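Local atomic coordinates of fibronectin type III domain-containing protein (Simiduia agarivorans, PDB entry 6P2K), a protein that probably hydrolyses the backbone of xyloglucan-type beta-glucans as a glycoside hydrolase family 74 enzyme, its seven-bladed beta-propellers also binding zinc. Residues Tyr404-His409 / Asp447-Ile453; Pro460-Ala466 / Arg478-Leu484. All coordinates share one frame; numbering follows the deposited sequence.

Contact 1: Tyr404-His409 / Asp447-Ile453; sequences YDVAVH and DVQAVDI
Tyr-404 takes chi1 -65°, with CG trans to its own carbonyl carbon, and Gln-449 repeats that choice and runs on extended; together the two torsions lay the CG methylene of Gln-449 over the tyrosine ring. It sits 3.5 Å from the ring centroid and 11° off the normal, a CH-pi contact. At the ring's edge, Tyr-404 OH donates to Asp-447 OD2 (2.7 Å) on the syn side of the carboxylate, whose plane stands 68° from that of the ring. The other oxygen, Asp-447 OD1, receives Gln-449 NE2 at 3.0 Å, also syn. Farther along, Ala-407 CB meets Val-451 CG2 (3.8 Å) and Ile-453 CD1 (3.9 Å), while Asp-405 OD2 accepts only a weak, long bond from Val-451 N (3.5 Å). That oxygen is a zinc ligand, and Asp-513 OD1 binds the same ion; Asp-405 OD1 takes the backbone N of Val-406. Asp-405 also shares a classic beta bulge with Tyr-404, both facing Gly-416. The evidence thus separates two polar centres: Asp-447 grips tyrosine and glutamine with one oxygen each, whereas the charge of Asp-405 is probably offset chiefly by the metal.

Contact 2: Pro460-Ala466 / Arg478-Leu484; sequences PTVVAQA and RLWAKRL. With PE3 (3,6,9,12,15,18,21,24,27,30,33,36,39-tridecaoxahentetracontane-1,41-diol), chain V.
Pro-460 O receives Leu-484 N at 2.8 Å, nearly in line with the carbonyl, and so closes one end of an antiparallel strand pair with a 158° angle between the strand directions. Reciprocal N-H to O bonds then join Val-462 with Lys-482 and Ala-464 with Trp-480; the straightest runs from Trp-480 N to Ala-464 O (2.9 Å, 174° at the hydrogen). At the other end Arg-478 O accepts Ala-466 N (3.2 Å), and Arg-478 N turns to a side chain, Gln-465 OE1, at 3.1 Å. A bend at chi2 (65°) brings that amide back to the strand; its NE2 is satisfied by Asn-476 O. Trp-480 NE1 makes a weak bond to Ala-466 O (3.1 Å), with Ala-466 CB 3.6 Å from Trp-480 CD1. Val-462 CG2 packs on Leu-484 CD2 at 3.7 Å, and Thr-461 OG1, which lies beside Arg-483 CG, is hydrogen-bonded to Val-459 O. The charged ends are paired beyond the hairpin: Arg-478 with Glu-495, Lys-482 with Glu-424, Arg-483 with Asp-547. The two strands form the middle of a four-stranded propeller blade, between strands 447-456 and 493-496; Val-463 and Leu-479 pack against strand 511-516 of the next sheet, and Trp-480 touches Glu-495 on the opposite face of the blade.

In the fold
Contact 1 joins two sheets, whereas contact 2 lies within one, and strand 447-456 links them: it faces strand 403-409 across the first contact and pairs in the second contact's sheet with strand 459-467. The centres are about 9 Å apart. Probable hydrogen bonds connect them directly, Asp-452 O to Val-463 N (2.9 Å) and Ala-450 O to Gln-465 N (3.0 Å), and His-409 CE1 packs on Pro-460 CG at 3.5 Å. The zinc ion lies on the contact 1 side, about 2 Å from the side chain of Asp-405 and about 8 Å from that of Gln-465. A polyether chain touches both contacts, at Ile-453 and Pro-460.

Contact 1: Tyr404-His409 / Asp447-Ile453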
loop_
_atom_site.group_PDB
_atom_site.type_symbol
_atom_site.label_atom_id
_atom_site.label_comp_id
_atom_site.label_asym_id
_atom_site.label_seq_id
_atom_site.Cartn_x
_atom_site.Cartn_y
_atom_site.Cartn_z
ATOM N N TYR B 404 29.887 9.690 22.098
ATOM C CA TYR B 404 29.309 10.459 23.199
ATOM C C TYR B 404 28.424 9.607 24.104
ATOM O O TYR B 404 28.453 9.764 25.330
ATOM C CB TYR B 404 28.446 11.607 22.670
ATOM C CG TYR B 404 29.117 12.719 21.891
ATOM C CD1 TYR B 404 29.794 13.745 22.540
ATOM C CD2 TYR B 404 29.005 12.782 20.507
ATOM C CE1 TYR B 404 30.374 14.783 21.827
ATOM C CE2 TYR B 404 29.579 13.816 19.786
ATOM C CZ TYR B 404 30.260 14.811 20.448
ATOM O OH TYR B 404 30.825 15.836 19.729
ATOM N N ASP B 405 27.597 8.743 23.516
ATOM C CA ASP B 405 26.471 8.136 24.216
ATOM C C ASP B 405 26.091 6.859 23.478
ATOM O O ASP B 405 26.483 6.649 22.325
ATOM C CB ASP B 405 25.282 9.115 24.298
ATOM C CG ASP B 405 24.365 8.847 25.495
ATOM O OD1 ASP B 405 24.466 7.737 26.063
ATOM O OD2 ASP B 405 23.573 9.755 25.885
ATOM N N VAL B 406 25.334 5.999 24.162
ATOM C CA VAL B 406 24.873 4.735 23.597
ATOM C C VAL B 406 23.457 4.473 24.085
ATOM O O VAL B 406 23.072 4.889 25.181
ATOM C CB VAL B 406 25.812 3.558 23.971
ATOM C CG1 VAL B 406 25.839 3.345 25.482
ATOM C CG2 VAL B 406 25.412 2.274 23.245
ATOM N N ALA B 407 22.669 3.798 23.251
ATOM C CA ALA B 407 21.346 3.328 23.634
ATOM C C ALA B 407 21.102 1.975 22.980
ATOM O O ALA B 407 21.566 1.717 21.867
ATOM C CB ALA B 407 20.247 4.320 23.233
ATOM N N VAL B 408 20.371 1.111 23.682
ATOM C CA VAL B 408 20.145 -0.264 23.252
ATOM C C VAL B 408 18.665 -0.595 23.393
ATOM O O VAL B 408 18.040 -0.258 24.403
ATOM C CB VAL B 408 20.992 -1.262 24.070
ATOM C CG1 VAL B 408 20.650 -2.696 23.690
ATOM C CG2 VAL B 408 22.477 -1.003 23.876
ATOM N N HIS B 409 18.106 -1.262 22.383
ATOM C CA HIS B 409 16.807 -1.914 22.542
ATOM C C HIS B 409 16.805 -3.198 21.728
ATOM O O HIS B 409 16.850 -3.146 20.498
ATOM C CB HIS B 409 15.656 -1.006 22.123
ATOM C CG HIS B 409 14.318 -1.530 22.534
ATOM N ND1 HIS B 409 13.630 -2.468 21.795
ATOM C CD2 HIS B 409 13.567 -1.292 23.636
ATOM C CE1 HIS B 409 12.499 -2.765 22.411
ATOM N NE2 HIS B 409 12.438 -2.067 23.531
ATOM N N ASP B 447 27.108 14.813 14.142
ATOM C CA ASP B 447 27.387 14.970 15.567
ATOM C C ASP B 447 26.144 14.602 16.364
ATOM O O ASP B 447 25.088 15.213 16.182
ATOM C CB ASP B 447 27.830 16.402 15.885
ATOM C CG ASP B 447 28.445 16.530 17.263
ATOM O OD1 ASP B 447 27.692 16.787 18.228
ATOM O OD2 ASP B 447 29.680 16.372 17.382
ATOM N N VAL B 448 26.272 13.608 17.247
ATOM C CA VAL B 448 25.136 13.035 17.976
ATOM C C VAL B 448 25.556 12.893 19.439
ATOM O O VAL B 448 26.094 11.860 19.852
ATOM C CB VAL B 448 24.688 11.690 17.394
ATOM C CG1 VAL B 448 23.499 11.142 18.173
ATOM C CG2 VAL B 448 24.335 11.838 15.919
ATOM N N GLN B 449 25.273 13.918 20.245
ATOM C CA GLN B 449 25.775 13.982 21.613
ATOM C C GLN B 449 24.900 13.257 22.632
ATOM O O GLN B 449 25.339 13.074 23.772
ATOM C CB GLN B 449 25.953 15.446 22.037
ATOM C CG GLN B 449 27.097 16.146 21.307
ATOM C CD GLN B 449 27.291 17.598 21.719
ATOM O OE1 GLN B 449 27.042 17.976 22.863
ATOM N NE2 GLN B 449 27.748 18.419 20.779
ATOM N N ALA B 450 23.692 12.832 22.264
ATOM C CA ALA B 450 22.816 12.166 23.218
ATOM C C ALA B 450 21.832 11.272 22.478
ATOM O O ALA B 450 21.284 11.665 21.446
ATOM C CB ALA B 450 22.059 13.185 24.081
ATOM N N VAL B 451 21.615 10.068 23.016
ATOM C CA VAL B 451 20.623 9.127 22.508
ATOM C C VAL B 451 19.906 8.486 23.689
ATOM O O VAL B 451 20.441 8.415 24.800
ATOM C CB VAL B 451 21.251 8.034 21.608
ATOM C CG1 VAL B 451 21.744 8.630 20.294
ATOM C CG2 VAL B 451 22.389 7.323 22.333
ATOM N N ASP B 452 18.683 8.013 23.439
ATOM C CA ASP B 452 17.892 7.299 24.437
ATOM C C ASP B 452 16.763 6.571 23.716
ATOM O O ASP B 452 16.566 6.734 22.510
ATOM C CB ASP B 452 17.345 8.250 25.511
ATOM C CG ASP B 452 17.213 7.583 26.877
ATOM O OD1 ASP B 452 17.189 6.332 26.936
ATOM O OD2 ASP B 452 17.131 8.311 27.893
ATOM N N ILE B 453 16.027 5.752 24.467
ATOM C CA ILE B 453 14.898 4.990 23.938
ATOM C C ILE B 453 13.631 5.455 24.643
ATOM O O ILE B 453 13.537 5.376 25.874
ATOM C CB ILE B 453 15.084 3.474 24.114
ATOM C CG1 ILE B 453 16.462 3.028 23.616
ATOM C CG2 ILE B 453 13.974 2.716 23.389
ATOM C CD1 ILE B 453 16.657 3.161 22.116
#

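Contact 2: Pro460-Ala466 / Arg478-Leu484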
loop_
_atom_site.group_PDB
_atom_site.type_symbol
_atom_site.label_atom_id
_atom_site.label_comp_id
_atom_site.label_asym_id
_atom_site.label_seq_id
_atom_site.Cartn_x
_atom_site.Cartn_y
_atom_site.Cartn_z
ATOM N N PRO B 460 8.762 1.121 20.839
ATOM C CA PRO B 460 10.019 1.726 21.291
ATOM C C PRO B 460 10.597 2.626 20.211
ATOM O O PRO B 460 10.589 2.291 19.026
ATOM C CB PRO B 460 10.919 0.517 21.568
ATOM C CG PRO B 460 10.336 -0.597 20.754
ATOM C CD PRO B 460 8.858 -0.342 20.702
ATOM N N THR B 461 11.095 3.785 20.633
ATOM C CA THR B 461 11.456 4.851 19.709
ATOM C C THR B 461 12.761 5.489 20.154
ATOM O O THR B 461 12.843 6.034 21.261
ATOM C CB THR B 461 10.344 5.902 19.639
ATOM O OG1 THR B 461 9.116 5.269 19.259
ATOM C CG2 THR B 461 10.689 6.992 18.633
ATOM N N VAL B 462 13.775 5.427 19.287
ATOM C CA VAL B 462 15.031 6.115 19.547
ATOM C C VAL B 462 14.792 7.618 19.513
ATOM O O VAL B 462 14.074 8.126 18.644
ATOM C CB VAL B 462 16.090 5.711 18.506
ATOM C CG1 VAL B 462 17.496 5.996 19.026
ATOM C CG2 VAL B 462 15.927 4.252 18.107
ATOM N N VAL B 463 15.384 8.336 20.464
ATOM C CA VAL B 463 15.438 9.793 20.439
ATOM C C VAL B 463 16.902 10.207 20.445
ATOM O O VAL B 463 17.735 9.557 21.086
ATOM C CB VAL B 463 14.682 10.433 21.624
ATOM C CG1 VAL B 463 13.218 10.053 21.580
ATOM C CG2 VAL B 463 15.305 10.026 22.960
ATOM N N ALA B 464 17.220 11.276 19.717
ATOM C CA ALA B 464 18.611 11.671 19.565
ATOM C C ALA B 464 18.731 13.175 19.374
ATOM O O ALA B 464 17.904 13.800 18.704
ATOM C CB ALA B 464 19.266 10.950 18.378
ATOM N N GLN B 465 19.763 13.743 19.988
ATOM C CA GLN B 465 20.284 15.038 19.578
ATOM C C GLN B 465 21.219 14.797 18.397
ATOM O O GLN B 465 22.226 14.097 18.536
ATOM C CB GLN B 465 21.009 15.707 20.746
ATOM C CG GLN B 465 22.153 16.641 20.369
ATOM C CD GLN B 465 21.685 17.859 19.594
ATOM O OE1 GLN B 465 20.566 18.337 19.784
ATOM N NE2 GLN B 465 22.545 18.370 18.719
ATOM N N ALA B 466 20.869 15.329 17.226
ATOM C CA ALA B 466 21.619 15.040 16.007
ATOM C C ALA B 466 21.669 16.277 15.129
ATOM O O ALA B 466 20.628 16.862 14.819
ATOM C CB ALA B 466 20.993 13.873 15.233
ATOM N N ARG B 478 18.800 19.684 17.689
ATOM C CA ARG B 478 17.710 19.097 16.917
ATOM C C ARG B 478 17.306 17.786 17.571
ATOM O O ARG B 478 18.169 16.968 17.908
ATOM C CB ARG B 478 18.109 18.821 15.464
ATOM C CG ARG B 478 18.595 20.000 14.658
ATOM C CD ARG B 478 18.972 19.507 13.268
ATOM N NE ARG B 478 19.475 20.561 12.394
ATOM C CZ ARG B 478 18.759 21.134 11.432
ATOM N NH1 ARG B 478 17.502 20.765 11.226
ATOM N NH2 ARG B 478 19.301 22.079 10.675
ATOM N N LEU B 479 16.004 17.575 17.727
ATOM C CA LEU B 479 15.475 16.348 18.307
ATOM C C LEU B 479 14.960 15.451 17.185
ATOM O O LEU B 479 14.034 15.829 16.459
ATOM C CB LEU B 479 14.363 16.663 19.306
ATOM C CG LEU B 479 13.725 15.478 20.028
ATOM C CD1 LEU B 479 14.706 14.857 21.016
ATOM C CD2 LEU B 479 12.456 15.926 20.727
ATOM N N TRP B 480 15.569 14.276 17.035
ATOM C CA TRP B 480 15.161 13.297 16.039
ATOM C C TRP B 480 14.610 12.053 16.725
ATOM O O TRP B 480 14.975 11.735 17.862
ATOM C CB TRP B 480 16.329 12.909 15.124
ATOM C CG TRP B 480 16.852 14.044 14.291
ATOM C CD1 TRP B 480 17.629 15.085 14.716
ATOM C CD2 TRP B 480 16.644 14.246 12.887
ATOM N NE1 TRP B 480 17.911 15.926 13.664
ATOM C CE2 TRP B 480 17.318 15.431 12.531
ATOM C CE3 TRP B 480 15.949 13.539 11.896
ATOM C CZ2 TRP B 480 17.322 15.926 11.229
ATOM C CZ3 TRP B 480 15.952 14.031 10.602
ATOM C CH2 TRP B 480 16.632 15.216 10.280
ATOM N N ALA B 481 13.730 11.347 16.017
ATOM C CA ALA B 481 13.059 10.172 16.559
ATOM C C ALA B 481 12.986 9.085 15.500
ATOM O O ALA B 481 12.634 9.362 14.348
ATOM C CB ALA B 481 11.651 10.524 17.048
ATOM N N LYS B 482 13.310 7.850 15.886
ATOM C CA LYS B 482 13.197 6.694 14.999
ATOM C C LYS B 482 12.341 5.637 15.683
ATOM O O LYS B 482 12.769 5.030 16.671
ATOM C CB LYS B 482 14.564 6.114 14.631
ATOM C CG LYS B 482 14.470 4.694 14.062
ATOM C CD LYS B 482 15.815 4.155 13.611
ATOM C CE LYS B 482 16.262 4.809 12.310
ATOM N NZ LYS B 482 17.561 4.254 11.821
ATOM N N ARG B 483 11.141 5.416 15.157
ATOM C CA ARG B 483 10.288 4.357 15.672
ATOM C C ARG B 483 10.846 3.002 15.256
ATOM O O ARG B 483 11.098 2.759 14.072
ATOM C CB ARG B 483 8.860 4.533 15.161
ATOM C CG ARG B 483 8.112 5.667 15.839
ATOM C CD ARG B 483 6.877 6.067 15.047
ATOM N NE ARG B 483 7.215 6.906 13.899
ATOM C CZ ARG B 483 6.341 7.668 13.250
ATOM N NH1 ARG B 483 5.073 7.702 13.643
ATOM N NH2 ARG B 483 6.736 8.400 12.214
ATOM N N LEU B 484 11.058 2.126 16.235
ATOM C CA LEU B 484 11.627 0.804 15.978
ATOM C C LEU B 484 10.504 -0.182 15.653
ATOM O O LEU B 484 10.225 -1.135 16.383
ATOM C CB LEU B 484 12.465 0.347 17.167
ATOM C CG LEU B 484 13.669 1.242 17.478
ATOM C CD1 LEU B 484 14.315 0.850 18.802
ATOM C CD2 LEU B 484 14.685 1.187 16.343
HETATM O O43 PE3 V . 7.633 -0.516 24.089
HETATM C C42 PE3 V . 8.159 0.083 25.275
HETATM C C41 PE3 V . 9.533 0.692 24.985
HETATM O O40 PE3 V . 10.012 1.268 26.207
HETATM C C39 PE3 V . 11.311 1.846 26.029
HETATM C C38 PE3 V . 11.762 2.442 27.356
HETATM O O37 PE3 V . 11.820 1.414 28.362
#